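Local coordinates for protein tapirin (Caldicellulosiruptor hydrothermalis, PDB 6N2C) that probably binds cellulose through its C-terminal beta-helix domain, helping the thermophilic bacterium adhere to plant biomass, and carries a zinc ion, at residues 373-378 with 390-395; 414-419 with 433-438. All coordinates share one frame; numbering follows the deposited sequence.

Contact 1: residues 373-378 with 390-395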
loop_
_atom_site.group_PDB
_atom_site.type_symbol
_atom_site.label_atom_id
_atom_site.label_comp_id
_atom_site.label_asym_id
_atom_site.label_seq_id
_atom_site.Cartn_x
_atom_site.Cartn_y
_atom_site.Cartn_z
ATOM N N ASP A 373 17.146 -4.278 22.163
ATOM C CA ASP A 373 18.073 -3.219 21.786
ATOM C C ASP A 373 17.428 -1.876 21.441
ATOM O O ASP A 373 18.122 -0.899 21.030
ATOM C CB ASP A 373 18.993 -3.637 20.589
ATOM C CG ASP A 373 20.156 -2.698 20.401
ATOM O OD1 ASP A 373 20.785 -2.304 21.448
ATOM O OD2 ASP A 373 20.466 -2.243 19.265
ATOM N N THR A 374 16.128 -1.761 21.663
ATOM C CA THR A 374 15.415 -0.604 21.099
ATOM C C THR A 374 15.301 0.489 22.100
ATOM O O THR A 374 15.005 0.208 23.310
ATOM C CB THR A 374 14.015 -1.052 20.612
ATOM O OG1 THR A 374 14.141 -2.078 19.656
ATOM C CG2 THR A 374 13.127 0.105 20.027
ATOM N N VAL A 375 15.419 1.741 21.594
ATOM C CA VAL A 375 15.090 2.894 22.333
ATOM C C VAL A 375 13.697 3.386 21.928
ATOM O O VAL A 375 13.438 3.534 20.729
ATOM C CB VAL A 375 16.135 3.994 22.109
ATOM C CG1 VAL A 375 15.828 5.197 22.959
ATOM C CG2 VAL A 375 17.529 3.457 22.392
ATOM N N LEU A 376 12.838 3.669 22.893
ATOM C CA LEU A 376 11.511 4.201 22.667
ATOM C C LEU A 376 11.407 5.609 23.253
ATOM O O LEU A 376 11.756 5.835 24.440
ATOM C CB LEU A 376 10.445 3.283 23.244
ATOM C CG LEU A 376 10.532 1.878 22.608
ATOM C CD1 LEU A 376 11.316 0.947 23.496
ATOM C CD2 LEU A 376 9.186 1.285 22.298
ATOM N N TYR A 377 10.936 6.553 22.440
ATOM C CA TYR A 377 10.703 7.911 22.843
ATOM C C TYR A 377 9.181 8.183 22.790
ATOM O O TYR A 377 8.560 7.927 21.761
ATOM C CB TYR A 377 11.400 8.919 21.866
ATOM C CG TYR A 377 12.853 8.832 21.772
ATOM C CD1 TYR A 377 13.486 7.944 20.961
ATOM C CD2 TYR A 377 13.632 9.672 22.558
ATOM C CE1 TYR A 377 14.849 7.839 20.894
ATOM C CE2 TYR A 377 14.993 9.609 22.499
ATOM C CZ TYR A 377 15.610 8.727 21.675
ATOM O OH TYR A 377 16.983 8.654 21.656
ATOM N N CYS A 378 8.619 8.692 23.875
ATOM C CA CYS A 378 7.245 9.113 23.924
ATOM C C CYS A 378 7.004 10.386 24.725
ATOM O O CYS A 378 7.795 10.752 25.632
ATOM C CB CYS A 378 6.299 7.962 24.359
ATOM S SG CYS A 378 6.615 7.466 26.070
ATOM N N ASN A 390 10.405 -5.638 26.999
ATOM C CA ASN A 390 11.811 -5.992 27.002
ATOM C C ASN A 390 12.543 -5.033 26.035
ATOM O O ASN A 390 12.579 -5.299 24.798
ATOM C CB ASN A 390 11.942 -7.455 26.601
ATOM C CG ASN A 390 13.373 -7.912 26.561
ATOM O OD1 ASN A 390 14.247 -7.337 27.241
ATOM N ND2 ASN A 390 13.644 -8.885 25.732
ATOM N N VAL A 391 13.105 -3.946 26.560
ATOM C CA VAL A 391 13.680 -2.911 25.758
ATOM C C VAL A 391 14.947 -2.395 26.343
ATOM O O VAL A 391 15.320 -2.778 27.474
ATOM C CB VAL A 391 12.704 -1.743 25.553
ATOM C CG1 VAL A 391 11.384 -2.268 25.032
ATOM C CG2 VAL A 391 12.398 -1.016 26.862
ATOM N N LYS A 392 15.639 -1.545 25.591
ATOM C CA LYS A 392 16.882 -0.965 26.122
ATOM C C LYS A 392 16.631 0.313 26.907
ATOM O O LYS A 392 17.167 0.481 28.003
ATOM C CB LYS A 392 17.844 -0.758 24.990
ATOM C CG LYS A 392 19.206 -0.191 25.400
ATOM C CD LYS A 392 20.263 -0.385 24.326
ATOM C CE LYS A 392 20.230 0.723 23.295
ATOM N NZ LYS A 392 21.164 0.435 22.166
ATOM N N LYS A 393 15.922 1.270 26.334
ATOM C CA LYS A 393 15.674 2.549 26.998
ATOM C C LYS A 393 14.331 3.115 26.620
ATOM O O LYS A 393 13.884 2.974 25.485
ATOM C CB LYS A 393 16.774 3.591 26.649
ATOM C CG LYS A 393 16.665 4.957 27.310
ATOM C CD LYS A 393 17.788 5.897 26.879
ATOM C CE LYS A 393 17.852 7.121 27.760
ATOM N NZ LYS A 393 18.905 8.077 27.250
ATOM N N ILE A 394 13.668 3.741 27.592
ATOM C CA ILE A 394 12.462 4.514 27.311
ATOM C C ILE A 394 12.745 5.931 27.779
ATOM O O ILE A 394 13.240 6.167 28.893
ATOM C CB ILE A 394 11.239 3.937 28.003
ATOM C CG1 ILE A 394 11.013 2.473 27.596
ATOM C CG2 ILE A 394 9.997 4.808 27.855
ATOM C CD1 ILE A 394 9.902 1.757 28.358
ATOM N N VAL A 395 12.345 6.875 26.957
ATOM C CA VAL A 395 12.387 8.292 27.253
ATOM C C VAL A 395 10.981 8.774 27.270
ATOM O O VAL A 395 10.292 8.643 26.275
ATOM C CB VAL A 395 13.217 9.032 26.167
ATOM C CG1 VAL A 395 13.169 10.534 26.380
ATOM C CG2 VAL A 395 14.647 8.565 26.235
HETATM O O HOH W 1 18.443 8.963 24.512
#
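K392 and D373 meet through two torsions: D373 has CG anti to its backbone N (chi1 -167°), and the bend of K392 at chi3 (85°) sets CE beside D373 O, with NZ beyond it reaching OD1. K392 NZ forms a salt bridge to D373 OD1 at 2.9 Å, approaching from above the carboxylate plane, while D373 OD2 takes the backbone N of G352. An alanine in place of K392 would probably leave D373 OD1 without its charged mate and the carboxylate freer to turn. Beside the bridge, T374 O receives K392 N at 2.9 Å and, weakly, K393 N. The parallel ladder continues from L376 N to K393 O, V395 N to L376 O (2.8 Å) and C378 N to V395 O. On the face of L376 and I394, L376 CD1 touches V391 CG1 at 3.6 Å, the side chains crossing at about a right angle. On the face of V375 and Y377, the Y377 ring lies alongside V395, CD2 to CB 3.7 Å; a water links Y377 OH to K393 NZ, which also pairs with E418. In-register parallel strands with chain corners at 373 and 392 are the hallmark of successive coils of a parallel beta-helix.

Contact 2: residues 414-419 with 433-438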
loop_
_atom_site.group_PDB
_atom_site.type_symbol
_atom_site.label_atom_id
_atom_site.label_comp_id
_atom_site.label_asym_id
_atom_site.label_seq_id
_atom_site.Cartn_x
_atom_site.Cartn_y
_atom_site.Cartn_z
ATOM N N SER A 414 17.047 -2.458 30.033
ATOM C CA SER A 414 18.461 -2.679 30.338
ATOM C C SER A 414 19.248 -1.403 30.657
ATOM O O SER A 414 20.206 -1.421 31.473
ATOM C CB SER A 414 19.105 -3.507 29.224
ATOM O OG SER A 414 19.181 -2.769 28.042
ATOM N N ASP A 415 18.852 -0.273 30.106
ATOM C CA ASP A 415 19.481 0.989 30.425
ATOM C C ASP A 415 18.610 1.706 31.463
ATOM O O ASP A 415 18.865 1.592 32.680
ATOM C CB ASP A 415 19.708 1.836 29.177
ATOM C CG ASP A 415 20.278 3.230 29.459
ATOM O OD1 ASP A 415 20.750 3.562 30.589
ATOM O OD2 ASP A 415 20.269 4.094 28.531
ATOM N N LYS A 416 17.575 2.432 31.031
ATOM C CA LYS A 416 16.779 3.197 31.962
ATOM C C LYS A 416 15.483 3.647 31.363
ATOM O O LYS A 416 15.326 3.625 30.114
ATOM C CB LYS A 416 17.568 4.436 32.473
ATOM C CG LYS A 416 17.875 5.528 31.404
ATOM C CD LYS A 416 18.548 6.751 31.989
ATOM C CE LYS A 416 19.971 6.451 32.446
ATOM N NZ LYS A 416 20.962 6.051 31.402
ATOM N N ILE A 417 14.569 4.066 32.246
ATOM C CA ILE A 417 13.389 4.802 31.858
ATOM C C ILE A 417 13.694 6.225 32.319
ATOM O O ILE A 417 13.583 6.553 33.529
ATOM C CB ILE A 417 12.114 4.251 32.472
ATOM C CG1 ILE A 417 11.874 2.787 32.046
ATOM C CG2 ILE A 417 10.905 5.164 32.200
ATOM C CD1 ILE A 417 10.801 2.075 32.849
ATOM N N GLU A 418 14.026 7.104 31.368
ATOM C CA GLU A 418 14.355 8.483 31.654
ATOM C C GLU A 418 13.120 9.306 31.464
ATOM O O GLU A 418 12.514 9.288 30.381
ATOM C CB GLU A 418 15.461 8.931 30.700
ATOM C CG GLU A 418 15.914 10.370 30.945
ATOM C CD GLU A 418 17.003 10.867 30.034
ATOM O OE1 GLU A 418 17.318 10.134 29.100
ATOM O OE2 GLU A 418 17.540 12.017 30.274
ATOM N N CYS A 419 12.693 9.986 32.497
ATOM C CA CYS A 419 11.370 10.610 32.459
ATOM C C CYS A 419 11.382 11.954 33.201
ATOM O O CYS A 419 12.204 12.185 34.074
ATOM C CB CYS A 419 10.370 9.643 32.996
ATOM S SG CYS A 419 10.623 9.170 34.751
ATOM N N LEU A 433 14.648 1.214 37.757
ATOM C CA LEU A 433 14.749 1.458 36.310
ATOM C C LEU A 433 14.597 2.953 36.016
ATOM O O LEU A 433 15.060 3.422 34.953
ATOM C CB LEU A 433 13.671 0.719 35.596
ATOM C CG LEU A 433 13.689 -0.820 35.659
ATOM C CD1 LEU A 433 12.558 -1.408 34.863
ATOM C CD2 LEU A 433 15.078 -1.376 35.297
ATOM N N PHE A 434 13.876 3.669 36.869
ATOM C CA PHE A 434 13.474 5.013 36.550
ATOM C C PHE A 434 14.511 6.052 36.981
ATOM O O PHE A 434 14.995 6.034 38.119
ATOM C CB PHE A 434 12.127 5.320 37.210
ATOM C CG PHE A 434 10.969 4.488 36.724
ATOM C CD1 PHE A 434 10.793 3.159 37.144
ATOM C CD2 PHE A 434 9.979 5.058 35.904
ATOM C CE1 PHE A 434 9.756 2.413 36.706
ATOM C CE2 PHE A 434 8.904 4.332 35.520
ATOM C CZ PHE A 434 8.763 2.996 35.916
ATOM N N VAL A 435 14.781 7.029 36.109
ATOM C CA VAL A 435 15.704 8.136 36.360
ATOM C C VAL A 435 15.028 9.478 36.008
ATOM O O VAL A 435 14.429 9.573 34.900
ATOM C CB VAL A 435 16.908 7.976 35.497
ATOM C CG1 VAL A 435 17.817 9.210 35.665
ATOM C CG2 VAL A 435 17.650 6.699 35.847
ATOM N N GLN A 436 15.045 10.479 36.910
ATOM C CA GLN A 436 14.255 11.675 36.687
ATOM C C GLN A 436 15.110 12.707 36.037
ATOM O O GLN A 436 16.199 12.957 36.489
ATOM C CB GLN A 436 13.688 12.290 37.978
ATOM C CG GLN A 436 12.684 13.378 37.755
ATOM C CD GLN A 436 11.764 13.616 38.962
ATOM O OE1 GLN A 436 10.812 12.838 39.225
ATOM N NE2 GLN A 436 11.997 14.718 39.670
ATOM N N ASN A 437 14.598 13.283 34.942
ATOM C CA ASN A 437 15.300 14.378 34.252
ATOM C C ASN A 437 14.182 15.309 33.858
ATOM O O ASN A 437 13.502 15.067 32.843
ATOM C CB ASN A 437 16.076 13.897 33.026
ATOM C CG ASN A 437 16.615 15.089 32.212
ATOM O OD1 ASN A 437 16.411 16.231 32.616
ATOM N ND2 ASN A 437 17.246 14.811 31.077
ATOM N N PRO A 438 14.006 16.367 34.600
ATOM C CA PRO A 438 12.895 17.256 34.384
ATOM C C PRO A 438 12.876 17.964 33.018
ATOM O O PRO A 438 11.846 18.568 32.694
ATOM C CB PRO A 438 13.067 18.283 35.502
ATOM C CG PRO A 438 13.734 17.510 36.590
ATOM C CD PRO A 438 14.725 16.659 35.873
#
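I417 N donates to L433 O at 2.8 Å in a nearly straight bond (N-H...O 176°), the first of four backbone bonds that hold the parallel strands; V435 N to I417 O, C419 N to V435 O and N437 N to C419 O (2.8 Å) follow. E418 OE2 accepts N437 ND2 at 2.9 Å, again almost straight, met on the anti side of the carboxylate and lying in the amide plane of N437. The two side chains run alongside each other, their flat groups 26° apart, and E418 reaches the amide with an extended chain, CG anti to the backbone N. Its other oxygen, OE1, is paired with K393, while N437 OD1 takes the backbone N of N439, so both flat groups are gripped at two points. On the face of I417 and F434, I417 CD1 sits over one face of the F434 ring, 4.0 Å from its centroid and 17° off the normal, a CH-pi contact offset toward the rim. I417 CG2 lies near F434 CD2 at 3.8 Å, and C419 SG approaches the ring edge near its plane. I400 also touches I417, C419 and F434. On the face of E418 and V435, K416 CD rests against V435 CG2 at 4.0 Å, while K416 NZ bridges to D415 OD1. Apolar contact of I417, C419 and F434 thus lies on one face; on the other, E418 pairs with N437 and K393 beside the K416-V435 packing, and the K393 charge would probably help keep E418 ionised.

How the contacts relate
From the N terminus, strand 374-378 comes first; the chain then runs through strands 380-384 and 388-391, turns a corner at 392 and returns beside its start, so contact 1 closes one coil. It continues through strands 400-403 and 411-413 to a second corner at 414-415, where 416-419 lies against 393-396. A further loop without helix or strand brings 433-438 back, and contact 2 closes it. The two closures follow in series, neither nesting nor crossing, with centres about 10 Å apart. Probable backbone hydrogen bonds, D415 N to K392 O and E418 N to I394 O, each 2.8 Å, join 414-419 to 390-395, and contact 2 adds 434-436 as the last strand at this end of the stack.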